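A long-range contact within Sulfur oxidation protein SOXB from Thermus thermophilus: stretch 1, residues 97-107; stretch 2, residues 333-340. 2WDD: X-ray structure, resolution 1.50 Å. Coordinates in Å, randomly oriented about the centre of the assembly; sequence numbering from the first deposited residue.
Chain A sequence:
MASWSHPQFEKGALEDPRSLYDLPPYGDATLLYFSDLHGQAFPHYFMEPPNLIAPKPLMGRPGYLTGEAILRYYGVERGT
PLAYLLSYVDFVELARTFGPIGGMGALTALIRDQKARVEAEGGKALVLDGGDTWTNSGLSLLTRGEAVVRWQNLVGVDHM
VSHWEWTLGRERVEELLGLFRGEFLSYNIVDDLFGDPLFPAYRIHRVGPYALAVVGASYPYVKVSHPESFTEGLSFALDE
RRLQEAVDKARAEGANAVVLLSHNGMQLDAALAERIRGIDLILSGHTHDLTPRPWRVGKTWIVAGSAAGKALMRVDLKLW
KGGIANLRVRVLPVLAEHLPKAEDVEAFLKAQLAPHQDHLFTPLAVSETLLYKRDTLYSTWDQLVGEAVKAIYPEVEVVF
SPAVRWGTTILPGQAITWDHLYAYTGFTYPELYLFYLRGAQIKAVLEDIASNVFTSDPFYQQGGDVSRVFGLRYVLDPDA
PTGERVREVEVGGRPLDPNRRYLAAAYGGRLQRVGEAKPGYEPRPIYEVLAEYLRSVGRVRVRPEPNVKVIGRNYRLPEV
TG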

ATOM      1  N   THR A  97     -16.748 -12.647 -11.770  1.00 11.92           N
ATOM      2  CA  THR A  97     -18.035 -12.798 -11.103  1.00 11.04           C
ATOM      3  C   THR A  97     -18.577 -11.514 -10.492  1.00 14.66           C
ATOM      4  O   THR A  97     -19.719 -11.110 -10.758  1.00 14.84           O
ATOM      5  CB  THR A  97     -17.925 -13.911 -10.020  1.00 12.78           C
ATOM      6  OG1 THR A  97     -17.616 -15.161 -10.645  1.00 14.53           O
ATOM      7  CG2 THR A  97     -19.218 -14.033  -9.206  1.00 11.89           C
ATOM      8  N   PHE A  98     -17.757 -10.893  -9.640  1.00 10.65           N
ATOM      9  CA  PHE A  98     -18.162  -9.737  -8.850  1.00  9.90           C
ATOM     10  C   PHE A  98     -17.819  -8.384  -9.450  1.00 12.06           C
ATOM     11  O   PHE A  98     -18.325  -7.364  -9.000  1.00 12.70           O
ATOM     12  CB  PHE A  98     -17.583  -9.837  -7.436  1.00 11.45           C
ATOM     13  CG  PHE A  98     -18.052 -11.048  -6.671  1.00 11.59           C
ATOM     14  CD1 PHE A  98     -19.411 -11.294  -6.486  1.00 14.12           C
ATOM     15  CD2 PHE A  98     -17.138 -11.982  -6.201  1.00 11.82           C
ATOM     16  CE1 PHE A  98     -19.839 -12.431  -5.812  1.00 15.04           C
ATOM     17  CE2 PHE A  98     -17.554 -13.105  -5.508  1.00 15.02           C
ATOM     18  CZ  PHE A  98     -18.912 -13.323  -5.295  1.00 13.38           C
ATOM     19  N   GLY A  99     -16.942  -8.369 -10.447  1.00 10.99           N
ATOM     20  CA  GLY A  99     -16.574  -7.105 -11.053  1.00 11.52           C
ATOM     21  C   GLY A  99     -15.388  -6.439 -10.382  1.00 13.71           C
ATOM     22  O   GLY A  99     -14.826  -6.958  -9.412  1.00 11.81           O
ATOM     23  N   PRO A 100     -14.965  -5.286 -10.916  1.00 10.62           N
ATOM     24  CA  PRO A 100     -13.812  -4.557 -10.381  1.00  9.85           C
ATOM     25  C   PRO A 100     -14.114  -3.987  -9.002  1.00 13.00           C
ATOM     26  O   PRO A 100     -15.281  -3.796  -8.618  1.00 13.09           O
ATOM     27  CB  PRO A 100     -13.643  -3.409 -11.387  1.00 11.54           C
ATOM     28  CG  PRO A 100     -15.034  -3.165 -11.880  1.00 14.85           C
ATOM     29  CD  PRO A 100     -15.649  -4.531 -11.982  1.00 11.78           C
ATOM     30  N   ILE A 101     -13.042  -3.669  -8.282  1.00 10.79           N
ATOM     31  CA  ILE A 101     -13.144  -3.061  -6.965  1.00 10.29           C
ATOM     32  C   ILE A 101     -12.768  -1.580  -7.056  1.00 13.30           C
ATOM     33  O   ILE A 101     -12.247  -1.104  -8.078  1.00 12.72           O
ATOM     34  CB  ILE A 101     -12.270  -3.794  -5.916  1.00 12.72           C
ATOM     35  CG1 ILE A 101     -10.807  -3.887  -6.358  1.00 13.19           C
ATOM     36  CG2 ILE A 101     -12.827  -5.187  -5.628  1.00 13.22           C
ATOM     37  CD1 ILE A 101     -10.050  -2.566  -6.267  1.00 13.51           C
ATOM     38  N   GLY A 102     -13.042  -0.854  -5.984  1.00 11.61           N
ATOM     39  CA  GLY A 102     -12.660   0.537  -5.890  1.00 11.90           C
ATOM     40  C   GLY A 102     -13.316   1.494  -6.857  1.00 15.96           C
ATOM     41  O   GLY A 102     -14.438   1.273  -7.337  1.00 15.85           O
ATOM     42  N   GLY A 103     -12.592   2.574  -7.128  1.00 13.06           N
ATOM     43  CA  GLY A 103     -13.067   3.705  -7.904  1.00 13.00           C
ATOM     44  C   GLY A 103     -13.525   4.727  -6.873  1.00 15.46           C
ATOM     45  O   GLY A 103     -14.142   4.374  -5.860  1.00 14.23           O
ATOM     46  N   MET A 104     -13.199   5.996  -7.087  1.00 12.39           N
ATOM     47  CA  MET A 104     -13.600   7.021  -6.130  1.00 11.81           C
ATOM     48  C   MET A 104     -15.118   7.186  -6.120  1.00 15.80           C
ATOM     49  O   MET A 104     -15.712   7.491  -5.082  1.00 16.18           O
ATOM     50  CB  MET A 104     -12.917   8.349  -6.452  1.00 13.07           C
ATOM     51  CG  MET A 104     -11.446   8.360  -6.073  1.00 14.53           C
ATOM     52  SD  MET A 104     -10.556   9.703  -6.863  1.00 16.94           S
ATOM     53  CE  MET A 104      -8.976   9.578  -6.056  1.00 14.95           C
ATOM     54  N   GLY A 105     -15.751   6.950  -7.265  1.00 14.21           N
ATOM     55  CA  GLY A 105     -17.198   7.052  -7.348  1.00 14.38           C
ATOM     56  C   GLY A 105     -17.870   6.069  -6.411  1.00 16.19           C
ATOM     57  O   GLY A 105     -18.648   6.448  -5.531  1.00 15.69           O
ATOM     58  N   ALA A 106     -17.540   4.793  -6.580  1.00 13.19           N
ATOM     59  CA  ALA A 106     -18.125   3.747  -5.746  1.00 13.03           C
ATOM     60  C   ALA A 106     -17.749   3.868  -4.269  1.00 15.45           C
ATOM     61  O   ALA A 106     -18.586   3.644  -3.393  1.00 14.82           O
ATOM     62  CB  ALA A 106     -17.767   2.380  -6.283  1.00 13.63           C
ATOM     63  N   LEU A 107     -16.498   4.224  -3.983  1.00 13.37           N
ATOM     64  CA  LEU A 107     -16.074   4.378  -2.590  1.00 12.25           C
ATOM     65  C   LEU A 107     -16.883   5.501  -1.939  1.00 14.85           C
ATOM     66  O   LEU A 107     -17.320   5.389  -0.796  1.00 12.69           O
ATOM     67  CB  LEU A 107     -14.561   4.637  -2.497  1.00 11.44           C
ATOM     68  CG  LEU A 107     -13.956   4.930  -1.116  1.00 14.02           C
ATOM     69  CD1 LEU A 107     -14.245   3.809  -0.114  1.00 13.05           C
ATOM     70  CD2 LEU A 107     -12.459   5.203  -1.205  1.00 14.58           C
ATOM     71  N   PRO A 333     -16.893  -4.594   0.925  1.00 11.89           N
ATOM     72  CA  PRO A 333     -16.282  -4.542  -0.407  1.00 11.25           C
ATOM     73  C   PRO A 333     -16.789  -3.371  -1.256  1.00 14.49           C
ATOM     74  O   PRO A 333     -17.994  -3.117  -1.338  1.00 14.06           O
ATOM     75  CB  PRO A 333     -16.683  -5.889  -1.040  1.00 13.47           C
ATOM     76  CG  PRO A 333     -17.116  -6.761   0.130  1.00 16.84           C
ATOM     77  CD  PRO A 333     -17.715  -5.800   1.116  1.00 13.49           C
ATOM     78  N   VAL A 334     -15.863  -2.634  -1.864  1.00 11.33           N
ATOM     79  CA  VAL A 334     -16.234  -1.545  -2.772  1.00 10.46           C
ATOM     80  C   VAL A 334     -16.362  -2.152  -4.170  1.00 14.63           C
ATOM     81  O   VAL A 334     -15.371  -2.295  -4.899  1.00 11.96           O
ATOM     82  CB  VAL A 334     -15.199  -0.402  -2.747  1.00 12.56           C
ATOM     83  CG1 VAL A 334     -15.624   0.714  -3.698  1.00 12.91           C
ATOM     84  CG2 VAL A 334     -15.051   0.148  -1.347  1.00 12.42           C
ATOM     85  N   LEU A 335     -17.573  -2.587  -4.520  1.00 14.03           N
ATOM     86  CA  LEU A 335     -17.801  -3.219  -5.812  1.00 13.93           C
ATOM     87  C   LEU A 335     -18.648  -2.302  -6.675  1.00 18.52           C
ATOM     88  O   LEU A 335     -19.839  -2.137  -6.432  1.00 16.79           O
ATOM     89  CB  LEU A 335     -18.490  -4.572  -5.634  1.00 14.00           C
ATOM     90  CG  LEU A 335     -17.674  -5.656  -4.912  1.00 18.15           C
ATOM     91  CD1 LEU A 335     -18.584  -6.779  -4.459  1.00 18.33           C
ATOM     92  CD2 LEU A 335     -16.580  -6.200  -5.824  1.00 20.71           C
ATOM     93  N   ALA A 336     -18.009  -1.669  -7.651  1.00 17.69           N
ATOM     94  CA  ALA A 336     -18.685  -0.714  -8.524  1.00 18.50           C
ATOM     95  C   ALA A 336     -19.937  -1.248  -9.213  1.00 21.29           C
ATOM     96  O   ALA A 336     -20.873  -0.488  -9.473  1.00 21.85           O
ATOM     97  CB  ALA A 336     -17.717  -0.137  -9.551  1.00 19.74           C
ATOM     98  N   GLU A 337     -19.960  -2.541  -9.522  1.00 15.90           N
ATOM     99  CA  GLU A 337     -21.142  -3.123 -10.163  1.00 15.00           C
ATOM    100  C   GLU A 337     -22.289  -3.330  -9.180  1.00 19.43           C
ATOM    101  O   GLU A 337     -23.400  -3.670  -9.585  1.00 20.73           O
ATOM    102  CB  GLU A 337     -20.805  -4.471 -10.814  1.00 15.59           C
ATOM    103  CG  GLU A 337     -19.847  -4.368 -11.963  1.00 20.19           C
ATOM    104  CD  GLU A 337     -19.692  -5.674 -12.716  1.00 27.22           C
ATOM    105  OE1 GLU A 337     -20.460  -6.628 -12.449  1.00 24.52           O
ATOM    106  OE2 GLU A 337     -18.803  -5.736 -13.584  1.00 21.30           O
ATOM    107  N   HIS A 338     -22.031  -3.137  -7.892  1.00 15.37           N
ATOM    108  CA  HIS A 338     -23.034  -3.421  -6.877  1.00 15.12           C
ATOM    109  C   HIS A 338     -23.369  -2.268  -5.947  1.00 18.27           C
ATOM    110  O   HIS A 338     -23.974  -2.452  -4.888  1.00 17.60           O
ATOM    111  CB  HIS A 338     -22.613  -4.673  -6.116  1.00 15.73           C
ATOM    112  CG  HIS A 338     -22.381  -5.842  -7.018  1.00 18.71           C
ATOM    113  ND1 HIS A 338     -23.419  -6.589  -7.535  1.00 20.43           N
ATOM    114  CD2 HIS A 338     -21.256  -6.298  -7.619  1.00 19.35           C
ATOM    115  CE1 HIS A 338     -22.938  -7.489  -8.373  1.00 19.67           C
ATOM    116  NE2 HIS A 338     -21.626  -7.335  -8.443  1.00 19.57           N
ATOM    117  N   LEU A 339     -22.985  -1.075  -6.375  1.00 16.74           N
ATOM    118  CA  LEU A 339     -23.228   0.138  -5.618  1.00 17.07           C
ATOM    119  C   LEU A 339     -23.825   1.192  -6.531  1.00 21.90           C
ATOM    120  O   LEU A 339     -23.586   1.197  -7.740  1.00 20.97           O
ATOM    121  CB  LEU A 339     -21.912   0.664  -5.043  1.00 17.05           C
ATOM    122  CG  LEU A 339     -21.344  -0.148  -3.885  1.00 20.35           C
ATOM    123  CD1 LEU A 339     -19.878   0.226  -3.647  1.00 19.34           C
ATOM    124  CD2 LEU A 339     -22.179   0.066  -2.629  1.00 22.37           C
ATOM    125  N   PRO A 340     -24.594   2.121  -5.953  1.00 20.12           N
ATOM    126  CA  PRO A 340     -25.162   3.205  -6.756  1.00 20.79           C
ATOM    127  C   PRO A 340     -24.054   4.188  -7.113  1.00 25.42           C
ATOM    128  O   PRO A 340     -22.962   4.148  -6.533  1.00 24.68           O
ATOM    129  CB  PRO A 340     -26.155   3.869  -5.798  1.00 22.54           C
ATOM    130  CG  PRO A 340     -25.694   3.492  -4.437  1.00 26.27           C
ATOM    131  CD  PRO A 340     -25.107   2.119  -4.574  1.00 21.95           C
TER
HETATM  132  O   HOH W   1     -21.022  -8.717 -10.787  1.00 17.53           O
HETATM  133  O   HOH W   2     -17.887  -4.634  -9.021  1.00 14.74           O

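Residues 97-107 leave one helix at Phe98, cross a glycine-rich turn and enter a second helix at Met104; residues 333-340, which lie at least 227 positions away in sequence wherever the two touch, lie against this helix-loop-helix bend. Together the two stretches bury 604 Å² of surface. The CA atoms come closest at Ile101 and Leu335, 4.8 Å apart, and the one direct hydrogen bond between the stretches lies beside this point: Gly102 N donates to Val334 O at 2.9 Å. The same carbonyl oxygen also receives a CA-H...O contact from Ile101, with CA of Ile101 3.1 Å from Val334 O, so a single acceptor meets two consecutive residues of the loop.

The most prominent bump on the second stretch is Val334, which has the largest area covered by its partner. Its CA-to-CB bond points toward the first stretch, and its methyls fit against Ala106 and Leu107. CG1 of Val334 lies 3.7 Å from CB of Ala106 and 3.6 Å from N of Leu107, while CG2 approaches CD1 of Leu107 at 3.9 Å. The methyl of Ala106 sits in a shallow hollow formed by Val334, Ala336 and Leu339. CB of Ala106 is 3.9 Å from CA of Ala336, 4.1 Å from CB of Ala336 and 4.0 Å from CD1 of Leu339. These are apolar contacts at van der Waals range between the start of the helix and an irregular segment.

Leu335 works on a different part of the bend. Its CA-to-CB bond points away from the first stretch, but the end of the side chain returns, bringing CD2 to 4.1 Å from CB of Phe98 and 3.9 Å from CG2 of Ile101. This methyl therefore fills the space between the end of the first helix and the loop that follows.

Next to it, the absence of a side chain at Gly99 makes room for Glu337. CA of Gly99 is 3.6 Å from OE2 of Glu337, and a CB on Gly99 would collide with CD of that glutamate. The positive phi of Gly99, with its psi near 180°, also calls for glycine, since a CB would be jammed against the preceding carbonyl oxygen. Pro100 covers the neighbouring surface, its CD 3.7 Å from OE2 of Glu337.

Two waters fill gaps that the protein atoms leave in this region. Water 2 donates to O of Phe98 and O of Pro100, each at 2.8 Å, and accepts from N of Glu337 at 3.0 Å, linking N of Glu337 to two carbonyl oxygens it does not reach directly. Water 1 donates to O of Thr97 and OE1 of Glu337, both at 2.7 Å, and is hydrogen-bonded to NE2 of His338 at 2.8 Å. The imidazole of His338 presents its edge to Phe98, with NE2 3.3 Å from O of Phe98.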